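Similar to hydroxylamine oxidoreductase (Kuenenia stuttgartiensis, PDB 6H5L) probably works as the hydroxylamine oxidoreductase-like subunit of a 60-heme reductase complex in an anammox bacterium, passing electrons along covalently bound hemes c. Local coordinates at residues A[11-16]-A[154-160]; A[174-178]-A[200-206]; A[221-226]-A[262-266]. All blocks are in the same frame, centred on the assembly; numbering follows the deposited sequence.

Contact 1: residues A[11-16]-A[154-160]; sequences IPPPDL and RQQFDEF. With HEC (heme c), chain G.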
loop_
_atom_site.group_PDB
_atom_site.type_symbol
_atom_site.label_atom_id
_atom_site.label_comp_id
_atom_site.label_asym_id
_atom_site.label_seq_id
_atom_site.Cartn_x
_atom_site.Cartn_y
_atom_site.Cartn_z
ATOM N N ILE A 11 37.666 -13.321 -36.021
ATOM C CA ILE A 11 37.747 -11.916 -35.645
ATOM C C ILE A 11 38.934 -11.694 -34.714
ATOM O O ILE A 11 39.055 -12.371 -33.691
ATOM C CB ILE A 11 36.430 -11.442 -35.008
ATOM C CG1 ILE A 11 35.342 -11.350 -36.081
ATOM C CG2 ILE A 11 36.617 -10.106 -34.302
ATOM C CD1 ILE A 11 33.933 -11.377 -35.535
ATOM N N PRO A 12 39.805 -10.754 -35.075
ATOM C CA PRO A 12 41.044 -10.540 -34.314
ATOM C C PRO A 12 40.748 -10.197 -32.867
ATOM O O PRO A 12 39.804 -9.445 -32.579
ATOM C CB PRO A 12 41.707 -9.359 -35.040
ATOM C CG PRO A 12 41.119 -9.377 -36.409
ATOM C CD PRO A 12 39.708 -9.851 -36.235
ATOM N N PRO A 13 41.520 -10.740 -31.927
ATOM C CA PRO A 13 41.285 -10.425 -30.523
ATOM C C PRO A 13 41.469 -8.948 -30.269
ATOM O O PRO A 13 42.245 -8.265 -30.968
ATOM C CB PRO A 13 42.345 -11.263 -29.791
ATOM C CG PRO A 13 43.380 -11.569 -30.820
ATOM C CD PRO A 13 42.636 -11.682 -32.110
ATOM N N PRO A 14 40.761 -8.391 -29.284
ATOM C CA PRO A 14 40.841 -6.948 -29.027
ATOM C C PRO A 14 42.261 -6.518 -28.693
ATOM O O PRO A 14 42.933 -7.123 -27.853
ATOM C CB PRO A 14 39.893 -6.747 -27.839
ATOM C CG PRO A 14 38.974 -7.919 -27.883
ATOM C CD PRO A 14 39.797 -9.059 -28.393
ATOM N N ASP A 15 42.710 -5.457 -29.362
ATOM C CA ASP A 15 44.067 -4.942 -29.222
ATOM C C ASP A 15 43.995 -3.427 -29.080
ATOM O O ASP A 15 43.622 -2.727 -30.029
ATOM C CB ASP A 15 44.926 -5.342 -30.423
ATOM C CG ASP A 15 46.345 -4.825 -30.324
ATOM O OD1 ASP A 15 46.956 -4.975 -29.246
ATOM O OD2 ASP A 15 46.850 -4.278 -31.328
ATOM N N LEU A 16 44.354 -2.927 -27.893
ATOM C CA LEU A 16 44.377 -1.486 -27.666
ATOM C C LEU A 16 45.421 -0.787 -28.524
ATOM O O LEU A 16 45.274 0.404 -28.820
ATOM C CB LEU A 16 44.649 -1.186 -26.187
ATOM C CG LEU A 16 43.474 -1.234 -25.215
ATOM C CD1 LEU A 16 43.970 -1.098 -23.783
ATOM C CD2 LEU A 16 42.478 -0.137 -25.548
ATOM N N ARG A 154 32.737 -6.041 -27.332
ATOM C CA ARG A 154 33.539 -5.687 -28.497
ATOM C C ARG A 154 33.091 -4.363 -29.106
ATOM O O ARG A 154 33.921 -3.594 -29.603
ATOM C CB ARG A 154 33.487 -6.805 -29.534
ATOM C CG ARG A 154 34.535 -6.656 -30.622
ATOM C CD ARG A 154 35.892 -6.351 -30.009
ATOM N NE ARG A 154 36.896 -5.995 -31.006
ATOM C CZ ARG A 154 37.806 -6.837 -31.485
ATOM N NH1 ARG A 154 37.837 -8.093 -31.061
ATOM N NH2 ARG A 154 38.686 -6.421 -32.386
ATOM N N GLN A 155 31.786 -4.081 -29.087
ATOM C CA GLN A 155 31.303 -2.832 -29.665
ATOM C C GLN A 155 31.788 -1.627 -28.867
ATOM O O GLN A 155 32.217 -0.624 -29.449
ATOM C CB GLN A 155 29.776 -2.838 -29.749
ATOM C CG GLN A 155 29.203 -1.546 -30.304
ATOM C CD GLN A 155 27.692 -1.488 -30.227
ATOM O OE1 GLN A 155 27.022 -2.514 -30.117
ATOM N NE2 GLN A 155 27.146 -0.280 -30.279
ATOM N N GLN A 156 31.732 -1.706 -27.535
ATOM C CA GLN A 156 32.206 -0.597 -26.713
ATOM C C GLN A 156 33.715 -0.419 -26.832
ATOM O O GLN A 156 34.211 0.713 -26.846
ATOM C CB GLN A 156 31.810 -0.812 -25.252
ATOM C CG GLN A 156 30.344 -0.531 -24.940
ATOM C CD GLN A 156 29.421 -1.659 -25.358
ATOM O OE1 GLN A 156 29.857 -2.653 -25.938
ATOM N NE2 GLN A 156 28.135 -1.511 -25.060
ATOM N N PHE A 157 34.459 -1.526 -26.914
ATOM C CA PHE A 157 35.908 -1.437 -27.071
ATOM C C PHE A 157 36.281 -0.726 -28.365
ATOM O O PHE A 157 37.201 0.100 -28.386
ATOM C CB PHE A 157 36.523 -2.836 -27.031
ATOM C CG PHE A 157 38.019 -2.850 -27.194
ATOM C CD1 PHE A 157 38.849 -2.751 -26.092
ATOM C CD2 PHE A 157 38.593 -2.970 -28.451
ATOM C CE1 PHE A 157 40.224 -2.767 -26.238
ATOM C CE2 PHE A 157 39.967 -2.983 -28.604
ATOM C CZ PHE A 157 40.783 -2.882 -27.495
ATOM N N ASP A 158 35.579 -1.037 -29.458
ATOM C CA ASP A 158 35.913 -0.433 -30.743
ATOM C C ASP A 158 35.533 1.043 -30.781
ATOM O O ASP A 158 36.282 1.866 -31.319
ATOM C CB ASP A 158 35.229 -1.197 -31.876
ATOM C CG ASP A 158 35.785 -2.595 -32.053
ATOM O OD1 ASP A 158 36.912 -2.851 -31.576
ATOM O OD2 ASP A 158 35.099 -3.436 -32.673
ATOM N N GLU A 159 34.374 1.399 -30.218
ATOM C CA GLU A 159 33.997 2.807 -30.163
ATOM C C GLU A 159 34.930 3.598 -29.256
ATOM O O GLU A 159 35.182 4.782 -29.507
ATOM C CB GLU A 159 32.546 2.951 -29.705
ATOM C CG GLU A 159 31.527 2.482 -30.734
ATOM C CD GLU A 159 30.094 2.722 -30.299
ATOM O OE1 GLU A 159 29.885 3.220 -29.173
ATOM O OE2 GLU A 159 29.173 2.413 -31.084
ATOM N N PHE A 160 35.451 2.967 -28.202
ATOM C CA PHE A 160 36.508 3.593 -27.418
ATOM C C PHE A 160 37.786 3.721 -28.237
ATOM O O PHE A 160 38.483 4.741 -28.164
ATOM C CB PHE A 160 36.760 2.788 -26.142
ATOM C CG PHE A 160 37.900 3.307 -25.310
ATOM C CD1 PHE A 160 37.730 4.416 -24.496
ATOM C CD2 PHE A 160 39.134 2.678 -25.329
ATOM C CE1 PHE A 160 38.775 4.895 -23.726
ATOM C CE2 PHE A 160 40.182 3.152 -24.562
ATOM C CZ PHE A 160 40.002 4.262 -23.759
HETATM FE FE HEC G . 31.841 2.316 -20.704
HETATM C CHA HEC G . 28.446 2.054 -21.155
HETATM C CHB HEC G . 32.153 -1.059 -21.276
HETATM C CHC HEC G . 35.285 2.619 -20.769
HETATM C CHD HEC G . 31.567 5.568 -19.754
HETATM N NA HEC G . 30.541 0.781 -21.126
HETATM C C1A HEC G . 29.175 0.898 -21.282
HETATM C C2A HEC G . 28.636 -0.406 -21.602
HETATM C C3A HEC G . 29.654 -1.268 -21.639
HETATM C C4A HEC G . 30.876 -0.543 -21.339
HETATM C CMA HEC G . 29.537 -2.774 -21.946
HETATM C CAA HEC G . 27.148 -0.728 -21.865
HETATM C CBA HEC G . 26.477 -1.259 -20.603
HETATM C CGA HEC G . 25.032 -1.564 -20.906
HETATM O O1A HEC G . 24.510 -1.046 -21.927
HETATM O O2A HEC G . 24.400 -2.321 -20.125
HETATM N NB HEC G . 33.432 1.011 -20.901
HETATM C C1B HEC G . 33.315 -0.315 -21.274
HETATM C C2B HEC G . 34.630 -0.782 -21.662
HETATM C C3B HEC G . 35.498 0.227 -21.516
HETATM C C4B HEC G . 34.760 1.376 -21.036
HETATM C CMB HEC G . 34.944 -2.211 -22.146
HETATM C CAB HEC G . 37.015 0.213 -21.810
HETATM C CBB HEC G . 37.275 0.170 -23.333
HETATM N NC HEC G . 33.183 3.811 -20.327
HETATM C C1C HEC G . 34.559 3.738 -20.426
HETATM C C2C HEC G . 35.095 5.069 -20.233
HETATM C C3C HEC G . 34.087 5.850 -19.823
HETATM C C4C HEC G . 32.850 5.099 -19.958
HETATM C CMC HEC G . 36.603 5.379 -20.094
HETATM C CAC HEC G . 34.192 7.339 -19.424
HETATM C CBC HEC G . 34.590 8.187 -20.653
HETATM N ND HEC G . 30.243 3.592 -20.431
HETATM C C1D HEC G . 30.401 4.948 -20.157
HETATM C C2D HEC G . 29.129 5.602 -20.368
HETATM C C3D HEC G . 28.157 4.505 -20.806
HETATM C C4D HEC G . 28.937 3.293 -20.817
HETATM C CMD HEC G . 28.806 7.094 -20.191
HETATM C CAD HEC G . 26.665 4.660 -21.171
HETATM C CBD HEC G . 26.548 4.512 -22.687
HETATM C CGD HEC G . 25.222 5.019 -23.190
HETATM O O1D HEC G . 25.071 5.163 -24.430
HETATM O O2D HEC G . 24.320 5.286 -22.356
#

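Contact 2: residues A[174-178]-A[200-206]; sequences SWEAN and DMCHSGA. With HEC (heme c), chain F.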
loop_
_atom_site.group_PDB
_atom_site.type_symbol
_atom_site.label_atom_id
_atom_site.label_comp_id
_atom_site.label_asym_id
_atom_site.label_seq_id
_atom_site.Cartn_x
_atom_site.Cartn_y
_atom_site.Cartn_z
ATOM N N SER A 174 46.019 8.212 -23.371
ATOM C CA SER A 174 46.233 8.990 -22.157
ATOM C C SER A 174 47.587 8.685 -21.530
ATOM O O SER A 174 48.289 9.598 -21.081
ATOM C CB SER A 174 45.104 8.724 -21.163
ATOM O OG SER A 174 45.083 9.704 -20.142
ATOM N N TRP A 175 47.975 7.408 -21.484
ATOM C CA TRP A 175 49.264 7.066 -20.894
ATOM C C TRP A 175 50.419 7.513 -21.777
ATOM O O TRP A 175 51.522 7.759 -21.272
ATOM C CB TRP A 175 49.356 5.565 -20.634
ATOM C CG TRP A 175 50.462 5.223 -19.691
ATOM C CD1 TRP A 175 51.691 4.722 -20.009
ATOM C CD2 TRP A 175 50.449 5.383 -18.269
ATOM N NE1 TRP A 175 52.440 4.550 -18.870
ATOM C CE2 TRP A 175 51.700 4.949 -17.788
ATOM C CE3 TRP A 175 49.498 5.846 -17.354
ATOM C CZ2 TRP A 175 52.025 4.965 -16.432
ATOM C CZ3 TRP A 175 49.822 5.862 -16.010
ATOM C CH2 TRP A 175 51.075 5.423 -15.562
ATOM N N GLU A 176 50.192 7.612 -23.088
ATOM C CA GLU A 176 51.205 8.171 -23.975
ATOM C C GLU A 176 51.552 9.595 -23.564
ATOM O O GLU A 176 52.717 9.916 -23.310
ATOM C CB GLU A 176 50.716 8.133 -25.425
ATOM C CG GLU A 176 51.683 8.769 -26.414
ATOM C CD GLU A 176 51.055 9.018 -27.771
ATOM O OE1 GLU A 176 49.990 8.431 -28.056
ATOM O OE2 GLU A 176 51.625 9.808 -28.552
ATOM N N ALA A 177 50.540 10.461 -23.474
ATOM C CA ALA A 177 50.772 11.865 -23.152
ATOM C C ALA A 177 51.461 12.034 -21.803
ATOM O O ALA A 177 52.200 13.005 -21.598
ATOM C CB ALA A 177 49.453 12.627 -23.171
ATOM N N ASN A 178 51.231 11.110 -20.872
ATOM C CA ASN A 178 51.807 11.234 -19.539
ATOM C C ASN A 178 53.330 11.147 -19.583
ATOM O O ASN A 178 54.032 12.038 -19.092
ATOM C CB ASN A 178 51.226 10.159 -18.619
ATOM C CG ASN A 178 51.624 10.356 -17.167
ATOM O OD1 ASN A 178 51.953 11.466 -16.744
ATOM N ND2 ASN A 178 51.592 9.278 -16.392
ATOM N N ASP A 200 50.085 9.924 -13.004
ATOM C CA ASP A 200 49.846 8.536 -13.389
ATOM C C ASP A 200 48.439 8.086 -13.021
ATOM O O ASP A 200 47.865 7.226 -13.698
ATOM C CB ASP A 200 50.876 7.620 -12.729
ATOM C CG ASP A 200 52.299 7.972 -13.108
ATOM O OD1 ASP A 200 52.522 9.095 -13.607
ATOM O OD2 ASP A 200 53.196 7.123 -12.917
ATOM N N MET A 201 47.872 8.657 -11.958
ATOM C CA MET A 201 46.541 8.275 -11.504
ATOM C C MET A 201 45.445 8.859 -12.385
ATOM O O MET A 201 44.407 8.215 -12.578
ATOM C CB MET A 201 46.351 8.726 -10.055
ATOM C CG MET A 201 45.186 8.087 -9.325
ATOM S SD MET A 201 45.264 8.427 -7.555
ATOM C CE MET A 201 43.686 7.778 -7.012
ATOM N N CYS A 202 45.661 10.053 -12.934
ATOM C CA CYS A 202 44.661 10.718 -13.757
ATOM C C CYS A 202 44.744 10.314 -15.221
ATOM O O CYS A 202 43.718 10.311 -15.910
ATOM C CB CYS A 202 44.813 12.237 -13.638
ATOM S SG CYS A 202 43.370 13.206 -14.138
ATOM N N HIS A 203 45.939 9.979 -15.713
ATOM C CA HIS A 203 46.118 9.479 -17.071
ATOM C C HIS A 203 46.045 7.962 -17.158
ATOM O O HIS A 203 46.577 7.381 -18.109
ATOM C CB HIS A 203 47.446 9.975 -17.647
ATOM C CG HIS A 203 47.449 11.428 -17.999
ATOM N ND1 HIS A 203 47.441 11.879 -19.305
ATOM C CD2 HIS A 203 47.450 12.533 -17.220
ATOM C CE1 HIS A 203 47.447 13.200 -19.316
ATOM N NE2 HIS A 203 47.451 13.619 -18.063
ATOM N N SER A 204 45.381 7.320 -16.204
ATOM C CA SER A 204 45.236 5.874 -16.165
ATOM C C SER A 204 44.015 5.370 -16.926
ATOM O O SER A 204 43.729 4.168 -16.883
ATOM C CB SER A 204 45.163 5.388 -14.712
ATOM O OG SER A 204 43.997 5.870 -14.063
ATOM N N GLY A 205 43.289 6.251 -17.609
ATOM C CA GLY A 205 42.080 5.852 -18.301
ATOM C C GLY A 205 42.322 5.260 -19.674
ATOM O O GLY A 205 41.405 5.195 -20.496
ATOM N N ALA A 206 43.556 4.826 -19.938
ATOM C CA ALA A 206 43.903 4.258 -21.235
ATOM C C ALA A 206 43.710 2.748 -21.279
ATOM O O ALA A 206 43.270 2.211 -22.302
ATOM C CB ALA A 206 45.348 4.612 -21.599
HETATM FE FE HEC F . 47.473 15.609 -18.098
HETATM C CHA HEC F . 46.249 17.106 -20.882
HETATM C CHB HEC F . 50.543 15.418 -19.366
HETATM C CHC HEC F . 48.794 15.226 -14.867
HETATM C CHD HEC F . 44.374 15.114 -16.827
HETATM N NA HEC F . 48.246 16.149 -19.826
HETATM C C1A HEC F . 47.595 16.791 -20.861
HETATM C C2A HEC F . 48.587 17.063 -21.890
HETATM C C3A HEC F . 49.765 16.593 -21.466
HETATM C C4A HEC F . 49.578 16.006 -20.156
HETATM C CMA HEC F . 51.099 16.663 -22.241
HETATM C CAA HEC F . 48.352 17.764 -23.248
HETATM C CBA HEC F . 47.339 16.985 -24.078
HETATM C CGA HEC F . 48.061 15.970 -24.922
HETATM O O1A HEC F . 47.674 14.778 -24.855
HETATM O O2A HEC F . 49.022 16.343 -25.645
HETATM N NB HEC F . 49.341 15.293 -17.250
HETATM C C1B HEC F . 50.496 15.399 -17.988
HETATM C C2B HEC F . 51.619 15.499 -17.078
HETATM C C3B HEC F . 51.131 15.445 -15.813
HETATM C C4B HEC F . 49.687 15.315 -15.916
HETATM C CMB HEC F . 53.067 15.632 -17.609
HETATM C CAB HEC F . 51.824 15.498 -14.419
HETATM C CBB HEC F . 53.330 15.150 -14.365
HETATM N NC HEC F . 46.732 15.195 -16.187
HETATM C C1C HEC F . 47.423 15.160 -14.990
HETATM C C2C HEC F . 46.455 15.157 -13.904
HETATM C C3C HEC F . 45.235 15.015 -14.451
HETATM C C4C HEC F . 45.386 15.106 -15.892
HETATM C CMC HEC F . 46.823 14.975 -12.412
HETATM C CAC HEC F . 43.876 14.884 -13.715
HETATM C CBC HEC F . 43.580 16.131 -12.855
HETATM N ND HEC F . 45.587 16.058 -18.757
HETATM C C1D HEC F . 44.429 15.727 -18.062
HETATM C C2D HEC F . 43.286 16.135 -18.847
HETATM C C3D HEC F . 43.871 16.761 -20.127
HETATM C C4D HEC F . 45.306 16.668 -19.975
HETATM C CMD HEC F . 41.802 15.955 -18.457
HETATM C CAD HEC F . 43.120 17.373 -21.331
HETATM C CBD HEC F . 42.105 18.415 -20.871
HETATM C CGD HEC F . 41.399 18.971 -22.077
HETATM O O1D HEC F . 41.864 18.693 -23.210
HETATM O O2D HEC F . 40.381 19.691 -21.907
HETATM O O HOH W 1 43.043 9.010 -18.672
HETATM O O HOH W 2 47.348 17.609 -17.436
#

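Contact 3: residues A[221-226]-A[262-266]; sequences VEGRQP and FTKPL. With HEC (heme c), chain G.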
loop_
_atom_site.group_PDB
_atom_site.type_symbol
_atom_site.label_atom_id
_atom_site.label_comp_id
_atom_site.label_asym_id
_atom_site.label_seq_id
_atom_site.Cartn_x
_atom_site.Cartn_y
_atom_site.Cartn_z
ATOM N N VAL A 221 24.488 3.066 -14.955
ATOM C CA VAL A 221 23.850 4.206 -14.300
ATOM C C VAL A 221 24.904 5.145 -13.732
ATOM O O VAL A 221 24.807 6.370 -13.869
ATOM C CB VAL A 221 22.878 3.717 -13.210
ATOM C CG1 VAL A 221 22.378 4.888 -12.376
ATOM C CG2 VAL A 221 21.713 2.965 -13.836
ATOM N N GLU A 222 25.936 4.587 -13.095
ATOM C CA GLU A 222 26.981 5.428 -12.522
ATOM C C GLU A 222 27.846 6.056 -13.608
ATOM O O GLU A 222 28.307 7.193 -13.462
ATOM C CB GLU A 222 27.838 4.618 -11.553
ATOM C CG GLU A 222 28.867 5.446 -10.809
ATOM C CD GLU A 222 29.951 4.595 -10.193
ATOM O OE1 GLU A 222 29.623 3.627 -9.474
ATOM O OE2 GLU A 222 31.138 4.887 -10.443
ATOM N N GLY A 223 28.086 5.328 -14.702
ATOM C CA GLY A 223 28.882 5.880 -15.785
ATOM C C GLY A 223 28.217 7.049 -16.483
ATOM O O GLY A 223 28.900 7.907 -17.049
ATOM N N ARG A 224 26.888 7.107 -16.450
ATOM C CA ARG A 224 26.143 8.155 -17.135
ATOM C C ARG A 224 25.912 9.392 -16.278
ATOM O O ARG A 224 25.508 10.429 -16.817
ATOM C CB ARG A 224 24.796 7.606 -17.624
ATOM C CG ARG A 224 24.922 6.630 -18.784
ATOM C CD ARG A 224 23.572 6.305 -19.394
ATOM N NE ARG A 224 22.881 5.223 -18.702
ATOM C CZ ARG A 224 22.857 3.963 -19.127
ATOM N NH1 ARG A 224 23.493 3.626 -20.240
ATOM N NH2 ARG A 224 22.195 3.043 -18.440
ATOM N N GLN A 225 26.154 9.315 -14.963
ATOM C CA GLN A 225 25.948 10.563 -14.237
ATOM C C GLN A 225 27.216 11.413 -14.270
ATOM O O GLN A 225 28.326 10.875 -14.289
ATOM C CB GLN A 225 25.535 10.287 -12.796
ATOM C CG GLN A 225 26.012 8.960 -12.238
ATOM C CD GLN A 225 25.198 8.513 -11.038
ATOM O OE1 GLN A 225 24.001 8.789 -10.947
ATOM N NE2 GLN A 225 25.845 7.820 -10.110
ATOM N N PRO A 226 27.059 12.744 -14.287
ATOM C CA PRO A 226 28.225 13.627 -14.467
ATOM C C PRO A 226 29.328 13.438 -13.440
ATOM O O PRO A 226 30.499 13.686 -13.756
ATOM C CB PRO A 226 27.609 15.029 -14.367
ATOM C CG PRO A 226 26.206 14.853 -14.801
ATOM C CD PRO A 226 25.790 13.489 -14.317
ATOM N N PHE A 262 18.636 7.563 -15.263
ATOM C CA PHE A 262 19.952 7.132 -15.716
ATOM C C PHE A 262 19.997 5.660 -16.103
ATOM O O PHE A 262 21.055 5.180 -16.524
ATOM C CB PHE A 262 21.003 7.418 -14.641
ATOM C CG PHE A 262 21.316 8.877 -14.475
ATOM C CD1 PHE A 262 21.989 9.571 -15.469
ATOM C CD2 PHE A 262 20.942 9.557 -13.326
ATOM C CE1 PHE A 262 22.279 10.914 -15.325
ATOM C CE2 PHE A 262 21.230 10.899 -13.174
ATOM C CZ PHE A 262 21.899 11.578 -14.175
ATOM N N THR A 263 18.886 4.933 -15.972
ATOM C CA THR A 263 18.835 3.554 -16.435
ATOM C C THR A 263 18.700 3.455 -17.948
ATOM O O THR A 263 18.961 2.386 -18.512
ATOM C CB THR A 263 17.673 2.806 -15.772
ATOM O OG1 THR A 263 16.427 3.356 -16.220
ATOM C CG2 THR A 263 17.754 2.924 -14.259
ATOM N N LYS A 264 18.303 4.538 -18.611
ATOM C CA LYS A 264 18.108 4.536 -20.056
ATOM C C LYS A 264 19.418 4.871 -20.758
ATOM O O LYS A 264 20.087 5.838 -20.373
ATOM C CB LYS A 264 17.037 5.542 -20.458
ATOM C CG LYS A 264 15.740 5.411 -19.674
ATOM C CD LYS A 264 14.712 6.454 -20.091
ATOM C CE LYS A 264 13.797 5.938 -21.193
ATOM N NZ LYS A 264 12.665 6.875 -21.446
ATOM N N PRO A 265 19.820 4.102 -21.768
ATOM C CA PRO A 265 20.978 4.499 -22.575
ATOM C C PRO A 265 20.749 5.854 -23.228
ATOM O O PRO A 265 19.617 6.318 -23.384
ATOM C CB PRO A 265 21.090 3.379 -23.620
ATOM C CG PRO A 265 19.764 2.675 -23.589
ATOM C CD PRO A 265 19.271 2.804 -22.185
ATOM N N LEU A 266 21.859 6.493 -23.608
ATOM C CA LEU A 266 21.806 7.882 -24.059
ATOM C C LEU A 266 20.911 8.045 -25.281
ATOM O O LEU A 266 20.200 9.049 -25.405
ATOM C CB LEU A 266 23.219 8.386 -24.354
ATOM C CG LEU A 266 24.137 8.499 -23.138
ATOM C CD1 LEU A 266 25.580 8.691 -23.570
ATOM C CD2 LEU A 266 23.686 9.644 -22.245
HETATM FE FE HEC G . 31.841 2.316 -20.704
HETATM C CHA HEC G . 28.446 2.054 -21.155
HETATM C CHB HEC G . 32.153 -1.059 -21.276
HETATM C CHC HEC G . 35.285 2.619 -20.769
HETATM C CHD HEC G . 31.567 5.568 -19.754
HETATM N NA HEC G . 30.541 0.781 -21.126
HETATM C C1A HEC G . 29.175 0.898 -21.282
HETATM C C2A HEC G . 28.636 -0.406 -21.602
HETATM C C3A HEC G . 29.654 -1.268 -21.639
HETATM C C4A HEC G . 30.876 -0.543 -21.339
HETATM C CMA HEC G . 29.537 -2.774 -21.946
HETATM C CAA HEC G . 27.148 -0.728 -21.865
HETATM C CBA HEC G . 26.477 -1.259 -20.603
HETATM C CGA HEC G . 25.032 -1.564 -20.906
HETATM O O1A HEC G . 24.510 -1.046 -21.927
HETATM O O2A HEC G . 24.400 -2.321 -20.125
HETATM N NB HEC G . 33.432 1.011 -20.901
HETATM C C1B HEC G . 33.315 -0.315 -21.274
HETATM C C2B HEC G . 34.630 -0.782 -21.662
HETATM C C3B HEC G . 35.498 0.227 -21.516
HETATM C C4B HEC G . 34.760 1.376 -21.036
HETATM C CMB HEC G . 34.944 -2.211 -22.146
HETATM C CAB HEC G . 37.015 0.213 -21.810
HETATM C CBB HEC G . 37.275 0.170 -23.333
HETATM N NC HEC G . 33.183 3.811 -20.327
HETATM C C1C HEC G . 34.559 3.738 -20.426
HETATM C C2C HEC G . 35.095 5.069 -20.233
HETATM C C3C HEC G . 34.087 5.850 -19.823
HETATM C C4C HEC G . 32.850 5.099 -19.958
HETATM C CMC HEC G . 36.603 5.379 -20.094
HETATM C CAC HEC G . 34.192 7.339 -19.424
HETATM C CBC HEC G . 34.590 8.187 -20.653
HETATM N ND HEC G . 30.243 3.592 -20.431
HETATM C C1D HEC G . 30.401 4.948 -20.157
HETATM C C2D HEC G . 29.129 5.602 -20.368
HETATM C C3D HEC G . 28.157 4.505 -20.806
HETATM C C4D HEC G . 28.937 3.293 -20.817
HETATM C CMD HEC G . 28.806 7.094 -20.191
HETATM C CAD HEC G . 26.665 4.660 -21.171
HETATM C CBD HEC G . 26.548 4.512 -22.687
HETATM C CGD HEC G . 25.222 5.019 -23.190
HETATM O O1D HEC G . 25.071 5.163 -24.430
HETATM O O2D HEC G . 24.320 5.286 -22.356
#

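Contact 1: residues A[11-16]-A[154-160]
Phe157 lays one face of its ring against Pro14: Pro14 CB stands 3.9 Å from the centroid of the Phe157 ring and only 14° off its normal, a CH-pi contact over the face. Leu16 carries the apolar patch on, its CD2 lying 3.5 Å from Phe157 CE1 and 4.1 Å from Phe160 CE2. At the other end Arg154 does the polar work. Its NH1 and NH2 both donate to Pro12 O, at 2.8 and 3.2 Å, while Arg154 NE pairs with Asp158 OD1 at 3.2 Å, a salt bridge one helical turn on that holds the guanidinium in position. The three prolines keep residues 12-14 extended, and having no amide hydrogen they can offer the helix only carbonyls and ring carbons, which suits an arginine donor. Phe160 also reaches the heme, with CD2 3.7 Å from HEC CBB, so the N-terminal segment backs a helix that lines a heme pocket. Segment 11-16 runs in the loop before helix 22-28, and Lys29, just past the end of that helix, forms a salt bridge with Asp15; Leu16 N is hydrogen-bonded to Glu147 of helix 146-152, so this loop spans both that helix and helix 154-161.

Contact 2: residues A[174-178]-A[200-206]
This is a buried heme-ligand contact with its centre about 7 Å from the centre of the chain, where the start of helix 174-180 meets the end of helix 197-202 and the turn after it. His203 binds the iron of HEC through NE2 at 2.0 Å, and on the far edge of its ring His203 ND1 donates to Ser174 O at 3.0 Å, which fixes the orientation of the imidazole. Cys202 SG forms a thioether to HEC CAC (1.8 Å). Cys202 and His203 are the second cysteine and the histidine of a CxxCH heme-binding motif, the fourth of eight in the sequence. The sixth coordination position of the iron holds a water at 2.1 Å rather than a protein side chain; as in hydroxylamine oxidoreductase, where heme 4 is catalytic, this is consistent with the substrate-binding heme. Around the ligand the two segments are stitched by Asn178 ND2 to Asp200 OD1 (2.9 Å), an oxygen that Tyr184 OH also engages. A different water, W 1, bridges Ser174 OG (2.6 Å), Cys202 O (3.1 Å) and Gly205 N (3.0 Å). Trp175 presents its ring edge to the backbone, with CZ3 3.3 Å from Asp200 O and CE3 3.4 Å from His203 O, while its CB rests 4.2 Å from Ala206 CB. Gln480 of the second subunit packs on Met201 and Cys202.

Contact 3: residues A[221-226]-A[262-266]
Arg224 joins a backbone carbonyl to a heme propionate: NE and NH2 both donate to Phe262 O, at 2.8 and 3.1 Å, and NH1 donates to HEC O2D at 2.8 Å. Leu266 N reaches the same propionate oxygen, HEC O2D, at 3.0 Å, so both segments hold one carboxylate. The loop curls round the guanidinium, with Pro265 CA over its face, 3.5 Å from Arg224 NH1. The arginine can offset the charge of the propionate, and the amide of Leu266 adds a second hydrogen bond; here they tie helix 220-224 and the loop following helix 248-256 to one heme of the multiheme cytochrome core. Beside it the Phe262 side chain packs against residues 221-226 at the helix end. Gln225 CB sits over its ring in a CH-pi contact, 4.2 Å from the Phe262 centroid, and Val221 CG1 lies 3.7 Å from Phe262 CB. Tyr275 also meets the Phe262 ring, its plane at about 50°. On the helix, Glu222 forms a salt bridge with Arg276 of the second subunit.

Overall arrangement
The three contacts come in series along the chain, each closing before the next opens. Contacts 1 and 2 have centres about 19 Å apart and touch: Phe160 CZ is 3.7 Å from Gly205 O, and Leu16 CD1 is 3.7 Å from Ala206 O; helices 154-161 and 174-180 are also consecutive. Contact 3 stands apart, its centre about 22 and 24 Å from those of contacts 1 and 2, yet it shares heme G with contact 1. Contact 2 serves heme F, whose iron carries a water ligand. Helices and loops from different parts of the sequence thus contribute to two hemes, consistent with electron transfer through the protein, and contacts 2 and 3 both reach the second subunit.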